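Local coordinates for protein galectin (Xenopus laevis, PDB 3WUD) that binds lactose and related beta-galactosides as a proto-type galectin of frog skin, close to but distinct from galectin-1, at residues S32-V45 / M115-I128. Residues are numbered along the deposited sequence; the frame is centred on the assembly and turned at random.
Sequences SFAINLGKDSSNYV and MPLDTITFLSMDGI
The ring of F122 shows how an aromatic side chain can be covered by a flat peptide group: D40 C lies over the centre of one face, 3.6 Å above the plane, with S41 N displaced toward the rim. At the ring's edge, in its plane, sits a water that bridges Y44 OH and S124 OG. The Y44 and F122 rings meet obliquely, with Y44 CE1 3.8 Å from F122 CE1. N36 CG rests on a face of the Y44 ring, off centre. With CG anti to the backbone N (chi1 -180°), F122 reaches under the D40-S41 peptide at the start of the type I turn D40-N43, where D40 OD1 accepts from S42 N in an Asx turn. N36 ND2 donates to S124 OG over 3.1 Å, nearly straight, the acceptor close to the amide plane; its OD1 is bonded to H47 of the glycan pocket, making N36 a second-shell residue there. Strands 34-37 and 120-126 are antiparallel neighbours in one sheet of the galectin beta-sandwich, with hydrogen-bonded pairs A34-D126 and N36-S124. The pairing ends in a classic beta bulge: G38 N donates to F122 O, and G38 O accepts from both T121 N, almost in line with the carbonyl, and F122 N, well above its plane. On the face away from N36, S124 and F122, toward the second sheet, L37 CD2 and L123 CD2 come within 3.2 Å, a doubtfully close approach for two methyls, and I35 CG2 touches the same L123 methyl; F92 of strand 86-95 packs against I35 and L37. The K39 and M115 side chains run antiparallel, CE beside SD, and a bend at chi3 (-67°) brings K39 NZ to P116 O at 2.7 Å, while L117 CD2 lies 3.8 Å from V45 CG2.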
ATOM      1  N   SER A  32       1.947  18.184  11.563  1.00 17.10           N
ATOM      2  CA  SER A  32       2.170  18.082  10.103  1.00 17.44           C
ATOM      3  C   SER A  32       2.034  16.583   9.694  1.00 15.60           C
ATOM      4  O   SER A  32       1.980  15.694  10.571  1.00 16.58           O
ATOM      5  CB  SER A  32       3.585  18.577   9.713  1.00 19.52           C
ATOM      6  OG  SER A  32       4.538  17.775  10.315  1.00 22.14           O
ATOM      7  N   PHE A  33       1.947  16.314   8.445  1.00 14.86           N
ATOM      8  CA  PHE A  33       2.095  14.928   7.955  1.00 14.72           C
ATOM      9  C   PHE A  33       2.820  15.000   6.575  1.00 13.60           C
ATOM     10  O   PHE A  33       2.902  16.083   5.967  1.00 13.82           O
ATOM     11  CB  PHE A  33       0.727  14.216   7.857  1.00 15.71           C
ATOM     12  CG  PHE A  33      -0.227  14.782   6.822  1.00 17.35           C
ATOM     13  CD1 PHE A  33      -0.320  14.202   5.553  1.00 16.69           C
ATOM     14  CD2 PHE A  33      -1.106  15.824   7.126  1.00 17.18           C
ATOM     15  CE1 PHE A  33      -1.183  14.695   4.607  1.00 18.77           C
ATOM     16  CE2 PHE A  33      -2.006  16.311   6.189  1.00 16.95           C
ATOM     17  CZ  PHE A  33      -2.043  15.745   4.933  1.00 16.90           C
ATOM     18  N   ALA A  34       3.402  13.879   6.113  1.00 12.53           N
ATOM     19  CA  ALA A  34       4.152  13.945   4.853  1.00 13.84           C
ATOM     20  C   ALA A  34       3.828  12.683   4.096  1.00 11.90           C
ATOM     21  O   ALA A  34       3.693  11.602   4.710  1.00 11.05           O
ATOM     22  CB  ALA A  34       5.664  14.071   5.106  1.00 15.46           C
ATOM     23  N   ILE A  35       3.692  12.837   2.775  1.00 14.04           N
ATOM     24  CA  ILE A  35       3.627  11.704   1.864  1.00 13.87           C
ATOM     25  C   ILE A  35       4.768  11.914   0.831  1.00 12.62           C
ATOM     26  O   ILE A  35       4.910  12.986   0.227  1.00 13.74           O
ATOM     27  CB  ILE A  35       2.301  11.710   1.113  1.00 14.32           C
ATOM     28  CG1 ILE A  35       1.123  11.594   2.083  1.00 15.37           C
ATOM     29  CG2 ILE A  35       2.302  10.622  -0.005  1.00 16.01           C
ATOM     30  CD1 ILE A  35      -0.098  12.192   1.505  1.00 17.69           C
ATOM     31  N   ASN A  36       5.616  10.908   0.752  1.00 11.78           N
ATOM     32  CA  ASN A  36       6.730  10.869  -0.159  1.00 12.10           C
ATOM     33  C   ASN A  36       6.542   9.884  -1.313  1.00 12.59           C
ATOM     34  O   ASN A  36       6.164   8.772  -1.059  1.00 11.98           O
ATOM     35  CB  ASN A  36       7.896  10.422   0.660  1.00 11.94           C
ATOM     36  CG  ASN A  36       8.205  11.369   1.795  1.00 12.33           C
ATOM     37  OD1 ASN A  36       8.301  12.584   1.592  1.00 11.96           O
ATOM     38  ND2 ASN A  36       8.366  10.825   2.969  1.00 14.78           N
ATOM     39  N   LEU A  37       6.818  10.277  -2.543  1.00 11.76           N
ATOM     40  CA  LEU A  37       6.757   9.386  -3.710  0.50 13.20           C
ATOM     41  C   LEU A  37       8.080   9.502  -4.432  1.00 12.71           C
ATOM     42  O   LEU A  37       8.587  10.635  -4.626  1.00 12.82           O
ATOM     43  CB  LEU A  37       5.668   9.857  -4.676  1.00 16.36           C
ATOM     44  CG  LEU A  37       4.204   9.663  -4.338  1.00 19.44           C
ATOM     45  CD1 LEU A  37       3.428   9.956  -5.626  1.00 22.48           C
ATOM     46  CD2 LEU A  37       3.973   8.247  -3.944  1.00 22.60           C
ATOM     47  N   GLY A  38       8.653   8.398  -4.878  1.00 12.67           N
ATOM     48  CA  GLY A  38       9.892   8.476  -5.617  1.00 12.89           C
ATOM     49  C   GLY A  38      10.353   7.091  -5.955  1.00 14.03           C
ATOM     50  O   GLY A  38       9.534   6.230  -6.397  1.00 13.08           O
ATOM     51  N   LYS A  39      11.652   6.886  -5.773  1.00 14.96           N
ATOM     52  CA  LYS A  39      12.358   5.682  -6.284  1.00 16.95           C
ATOM     53  C   LYS A  39      12.881   4.770  -5.196  1.00 17.29           C
ATOM     54  O   LYS A  39      12.984   3.502  -5.352  1.00 16.34           O
ATOM     55  CB  LYS A  39      13.488   6.123  -7.268  1.00 18.47           C
ATOM     56  CG  LYS A  39      13.042   7.030  -8.420  1.00 23.74           C
ATOM     57  CD  LYS A  39      14.205   7.352  -9.369  1.00 26.66           C
ATOM     58  CE  LYS A  39      15.316   8.207  -8.789  1.00 29.69           C
ATOM     59  NZ  LYS A  39      16.228   8.519  -9.923  1.00 30.71           N
ATOM     60  N   ASP A  40      13.167   5.376  -4.023  1.00 16.35           N
ATOM     61  CA  ASP A  40      13.547   4.699  -2.821  1.00 17.16           C
ATOM     62  C   ASP A  40      13.588   5.724  -1.656  1.00 14.89           C
ATOM     63  O   ASP A  40      13.311   6.892  -1.867  1.00 13.84           O
ATOM     64  CB  ASP A  40      14.947   4.008  -2.987  1.00 19.62           C
ATOM     65  CG  ASP A  40      15.998   4.953  -3.476  1.00 23.72           C
ATOM     66  OD1 ASP A  40      16.111   6.023  -2.897  1.00 19.87           O
ATOM     67  OD2 ASP A  40      16.669   4.674  -4.513  1.00 25.98           O
ATOM     68  N   SER A  41      13.973   5.267  -0.451  1.00 17.40           N
ATOM     69  CA  SER A  41      13.978   6.078   0.751  1.00 17.38           C
ATOM     70  C   SER A  41      14.953   7.256   0.664  1.00 16.79           C
ATOM     71  O   SER A  41      14.816   8.186   1.400  1.00 17.37           O
ATOM     72  CB  SER A  41      14.243   5.200   2.007  1.00 20.51           C
ATOM     73  OG  SER A  41      15.551   4.707   2.045  1.00 23.08           O
ATOM     74  N   SER A  42      15.867   7.252  -0.307  1.00 16.53           N
ATOM     75  CA  SER A  42      16.818   8.331  -0.482  1.00 17.40           C
ATOM     76  C   SER A  42      16.493   9.286  -1.602  1.00 16.29           C
ATOM     77  O   SER A  42      17.133  10.320  -1.739  1.00 16.13           O
ATOM     78  CB  SER A  42      18.279   7.762  -0.694  1.00 18.63           C
ATOM     79  OG  SER A  42      18.693   7.131   0.525  1.00 19.75           O
ATOM     80  N   ASN A  43      15.454   8.982  -2.392  1.00 15.92           N
ATOM     81  CA  ASN A  43      15.155   9.668  -3.625  1.00 14.83           C
ATOM     82  C   ASN A  43      13.624   9.885  -3.774  1.00 15.60           C
ATOM     83  O   ASN A  43      12.849   9.012  -4.139  1.00 13.30           O
ATOM     84  CB  ASN A  43      15.696   8.867  -4.800  1.00 14.70           C
ATOM     85  CG  ASN A  43      17.240   8.884  -4.859  1.00 14.44           C
ATOM     86  OD1 ASN A  43      17.813   9.877  -5.176  1.00 16.50           O
ATOM     87  ND2 ASN A  43      17.860   7.842  -4.402  1.00 19.40           N
ATOM     88  N   TYR A  44      13.210  11.084  -3.397  1.00 15.56           N
ATOM     89  CA  TYR A  44      11.801  11.484  -3.436  1.00 14.26           C
ATOM     90  C   TYR A  44      11.687  12.455  -4.579  1.00 15.18           C
ATOM     91  O   TYR A  44      12.231  13.565  -4.573  1.00 14.02           O
ATOM     92  CB  TYR A  44      11.317  12.139  -2.140  1.00 15.26           C
ATOM     93  CG  TYR A  44      11.551  11.433  -0.841  1.00 13.07           C
ATOM     94  CD1 TYR A  44      11.639  10.030  -0.689  1.00 14.18           C
ATOM     95  CD2 TYR A  44      11.601  12.180   0.338  1.00 13.69           C
ATOM     96  CE1 TYR A  44      11.814   9.422   0.565  1.00 17.21           C
ATOM     97  CE2 TYR A  44      11.767  11.578   1.602  1.00 18.33           C
ATOM     98  CZ  TYR A  44      11.858  10.226   1.713  1.00 16.09           C
ATOM     99  OH  TYR A  44      12.035   9.744   2.984  1.00 20.32           O
ATOM    100  N   VAL A  45      10.908  12.046  -5.584  1.00 15.77           N
ATOM    101  CA  VAL A  45      10.430  12.959  -6.588  1.00 15.51           C
ATOM    102  C   VAL A  45       9.534  14.053  -5.981  1.00 15.67           C
ATOM    103  O   VAL A  45       9.617  15.189  -6.369  1.00 18.29           O
ATOM    104  CB  VAL A  45       9.684  12.198  -7.743  1.00 19.73           C
ATOM    105  CG1 VAL A  45       9.351  13.180  -8.820  1.00 20.71           C
ATOM    106  CG2 VAL A  45      10.584  11.106  -8.366  1.00 22.29           C
ATOM    107  N   MET A 115      14.647  15.014 -11.454  1.00 21.48           N
ATOM    108  CA  MET A 115      15.556  13.883 -11.355  1.00 21.54           C
ATOM    109  C   MET A 115      15.139  12.863 -12.401  1.00 19.41           C
ATOM    110  O   MET A 115      14.007  12.928 -12.887  1.00 17.82           O
ATOM    111  CB  MET A 115      15.600  13.272  -9.961  1.00 25.10           C
ATOM    112  CG  MET A 115      14.326  12.573  -9.438  1.00 25.73           C
ATOM    113  SD  MET A 115      14.560  11.899  -7.769  1.00 35.05           S
ATOM    114  CE  MET A 115      14.542  13.457  -6.893  1.00 25.63           C
ATOM    115  N   PRO A 116      16.087  11.968 -12.772  1.00 20.78           N
ATOM    116  CA  PRO A 116      15.777  10.950 -13.728  1.00 21.27           C
ATOM    117  C   PRO A 116      14.775   9.993 -13.162  1.00 20.42           C
ATOM    118  O   PRO A 116      14.925   9.547 -12.013  1.00 23.41           O
ATOM    119  CB  PRO A 116      17.109  10.218 -13.962  1.00 24.12           C
ATOM    120  CG  PRO A 116      18.149  10.997 -13.254  1.00 24.77           C
ATOM    121  CD  PRO A 116      17.455  11.853 -12.248  1.00 22.71           C
ATOM    122  N   LEU A 117      13.789   9.633 -13.988  1.00 20.95           N
ATOM    123  CA  LEU A 117      12.660   8.835 -13.550  1.00 23.20           C
ATOM    124  C   LEU A 117      12.013   8.083 -14.712  1.00 24.11           C
ATOM    125  O   LEU A 117      11.610   8.697 -15.708  1.00 24.90           O
ATOM    126  CB  LEU A 117      11.613   9.775 -12.862  1.00 21.45           C
ATOM    127  CG  LEU A 117      10.382   9.173 -12.239  1.00 21.08           C
ATOM    128  CD1 LEU A 117      10.723   8.307 -11.031  1.00 20.22           C
ATOM    129  CD2 LEU A 117       9.364  10.220 -11.826  1.00 20.77           C
ATOM    130  N   ASP A 118      11.862   6.768 -14.544  1.00 24.20           N
ATOM    131  CA  ASP A 118      11.149   5.902 -15.499  1.00 30.97           C
ATOM    132  C   ASP A 118       9.720   5.728 -14.909  1.00 27.53           C
ATOM    133  O   ASP A 118       8.749   6.244 -15.447  1.00 26.45           O
ATOM    134  CB  ASP A 118      11.961   4.568 -15.633  1.00 34.44           C
ATOM    135  CG  ASP A 118      11.295   3.492 -16.521  1.00 41.65           C
ATOM    136  OD1 ASP A 118      10.936   3.796 -17.675  1.00 47.69           O
ATOM    137  OD2 ASP A 118      11.211   2.313 -16.071  1.00 41.80           O
ATOM    138  N   THR A 119       9.639   4.918 -13.854  1.00 23.39           N
ATOM    139  CA  THR A 119       8.418   4.665 -13.071  1.00 23.03           C
ATOM    140  C   THR A 119       8.605   5.122 -11.611  1.00 19.49           C
ATOM    141  O   THR A 119       9.738   5.034 -11.083  1.00 19.53           O
ATOM    142  CB  THR A 119       8.214   3.150 -13.041  1.00 26.62           C
ATOM    143  OG1 THR A 119       8.276   2.683 -14.392  1.00 30.67           O
ATOM    144  CG2 THR A 119       6.907   2.808 -12.566  1.00 29.55           C
ATOM    145  N   ILE A 120       7.516   5.573 -10.997  1.00 17.49           N
ATOM    146  CA  ILE A 120       7.459   5.701  -9.540  1.00 17.77           C
ATOM    147  C   ILE A 120       7.209   4.350  -8.896  1.00 15.75           C
ATOM    148  O   ILE A 120       6.181   3.690  -9.143  1.00 15.41           O
ATOM    149  CB  ILE A 120       6.475   6.778  -9.099  1.00 16.93           C
ATOM    150  CG1 ILE A 120       7.034   8.141  -9.558  1.00 18.78           C
ATOM    151  CG2 ILE A 120       6.232   6.715  -7.571  1.00 17.89           C
ATOM    152  CD1 ILE A 120       6.068   9.273  -9.585  1.00 21.08           C
ATOM    153  N   THR A 121       8.138   3.991  -8.013  1.00 15.10           N
ATOM    154  CA  THR A 121       8.107   2.698  -7.355  1.00 16.32           C
ATOM    155  C   THR A 121       8.139   2.735  -5.819  1.00 14.87           C
ATOM    156  O   THR A 121       8.175   1.696  -5.211  1.00 16.23           O
ATOM    157  CB  THR A 121       9.280   1.824  -7.852  1.00 16.08           C
ATOM    158  OG1 THR A 121      10.521   2.450  -7.455  1.00 18.77           O
ATOM    159  CG2 THR A 121       9.139   1.659  -9.359  1.00 18.01           C
ATOM    160  N   PHE A 122       8.149   3.916  -5.229  1.00 15.16           N
ATOM    161  CA  PHE A 122       8.296   4.045  -3.809  1.00 13.24           C
ATOM    162  C   PHE A 122       7.346   5.098  -3.227  1.00 12.96           C
ATOM    163  O   PHE A 122       7.218   6.167  -3.785  1.00 12.88           O
ATOM    164  CB  PHE A 122       9.740   4.432  -3.449  1.00 14.73           C
ATOM    165  CG  PHE A 122       9.992   4.593  -1.944  1.00 14.36           C
ATOM    166  CD1 PHE A 122       9.889   5.824  -1.345  1.00 16.22           C
ATOM    167  CD2 PHE A 122      10.376   3.509  -1.186  1.00 16.04           C
ATOM    168  CE1 PHE A 122      10.176   6.005  -0.007  1.00 16.81           C
ATOM    169  CE2 PHE A 122      10.677   3.670   0.177  1.00 17.75           C
ATOM    170  CZ  PHE A 122      10.504   4.903   0.763  1.00 17.63           C
ATOM    171  N   LEU A 123       6.775   4.769  -2.103  1.00 13.17           N
ATOM    172  CA  LEU A 123       5.896   5.625  -1.360  1.00 14.44           C
ATOM    173  C   LEU A 123       6.214   5.511   0.129  1.00 14.02           C
ATOM    174  O   LEU A 123       6.418   4.421   0.694  1.00 15.83           O
ATOM    175  CB  LEU A 123       4.469   5.183  -1.589  1.00 15.09           C
ATOM    176  CG  LEU A 123       3.392   5.850  -0.714  1.00 17.60           C
ATOM    177  CD1 LEU A 123       3.223   5.578   0.777  1.00 20.26           C
ATOM    178  CD2 LEU A 123       3.297   7.304  -0.918  1.00 22.17           C
ATOM    179  N   SER A 124       6.261   6.632   0.816  1.00 15.29           N
ATOM    180  CA  SER A 124       6.247   6.516   2.293  1.00 13.61           C
ATOM    181  C   SER A 124       5.391   7.632   2.880  1.00 15.72           C
ATOM    182  O   SER A 124       5.116   8.624   2.267  1.00 14.30           O
ATOM    183  CB  SER A 124       7.646   6.507   2.923  1.00 14.58           C
ATOM    184  OG  SER A 124       8.325   7.743   2.711  1.00 15.90           O
ATOM    185  N   MET A 125       4.945   7.441   4.088  1.00 17.26           N
ATOM    186  CA  MET A 125       4.136   8.502   4.694  1.00 20.23           C
ATOM    187  C   MET A 125       4.335   8.506   6.195  1.00 19.59           C
ATOM    188  O   MET A 125       4.688   7.478   6.812  1.00 21.02           O
ATOM    189  CB  MET A 125       2.692   8.348   4.297  1.00 24.24           C
ATOM    190  CG  MET A 125       2.077   7.073   4.819  1.00 27.29           C
ATOM    191  SD  MET A 125       0.504   6.752   4.024  1.00 35.16           S
ATOM    192  CE  MET A 125      -0.705   6.987   5.304  1.00 34.85           C
ATOM    193  N   ASP A 126       4.071   9.645   6.805  1.00 18.62           N
ATOM    194  CA  ASP A 126       4.365   9.834   8.212  1.00 22.03           C
ATOM    195  C   ASP A 126       3.337  10.868   8.735  1.00 16.96           C
ATOM    196  O   ASP A 126       3.007  11.805   8.051  1.00 17.94           O
ATOM    197  CB  ASP A 126       5.805  10.341   8.373  1.00 28.81           C
ATOM    198  CG  ASP A 126       6.284  10.406   9.829  1.00 38.28           C
ATOM    199  OD1 ASP A 126       5.833   9.628  10.747  1.00 44.75           O
ATOM    200  OD2 ASP A 126       7.166  11.254  10.051  1.00 48.30           O
ATOM    201  N   GLY A 127       2.779  10.635   9.903  1.00 18.71           N
ATOM    202  CA  GLY A 127       1.869  11.599  10.500  1.00 18.28           C
ATOM    203  C   GLY A 127       0.412  11.497  10.055  1.00 19.34           C
ATOM    204  O   GLY A 127      -0.410  12.332  10.444  1.00 20.18           O
ATOM    205  N   ILE A 128       0.119  10.496   9.224  1.00 18.86           N
ATOM    206  CA  ILE A 128      -1.203  10.297   8.671  1.00 21.75           C
ATOM    207  C   ILE A 128      -1.451   8.793   8.661  1.00 22.74           C
ATOM    208  O   ILE A 128      -0.587   8.057   8.254  1.00 23.43           O
ATOM    209  CB  ILE A 128      -1.377  10.983   7.255  1.00 22.14           C
ATOM    210  CG1 ILE A 128      -2.787  10.754   6.716  1.00 23.30           C
ATOM    211  CG2 ILE A 128      -0.326  10.540   6.234  1.00 22.64           C
ATOM    212  CD1 ILE A 128      -3.054  11.483   5.423  1.00 22.52           C
TER
HETATM  213  O   HOH W   1       0.484  13.785  12.818  1.00 28.00           O
HETATM  214  O   HOH W   2      11.651   0.911  -5.406  1.00 31.86           O
HETATM  215  O   HOH W   3      10.967   7.202   3.484  1.00 21.89           O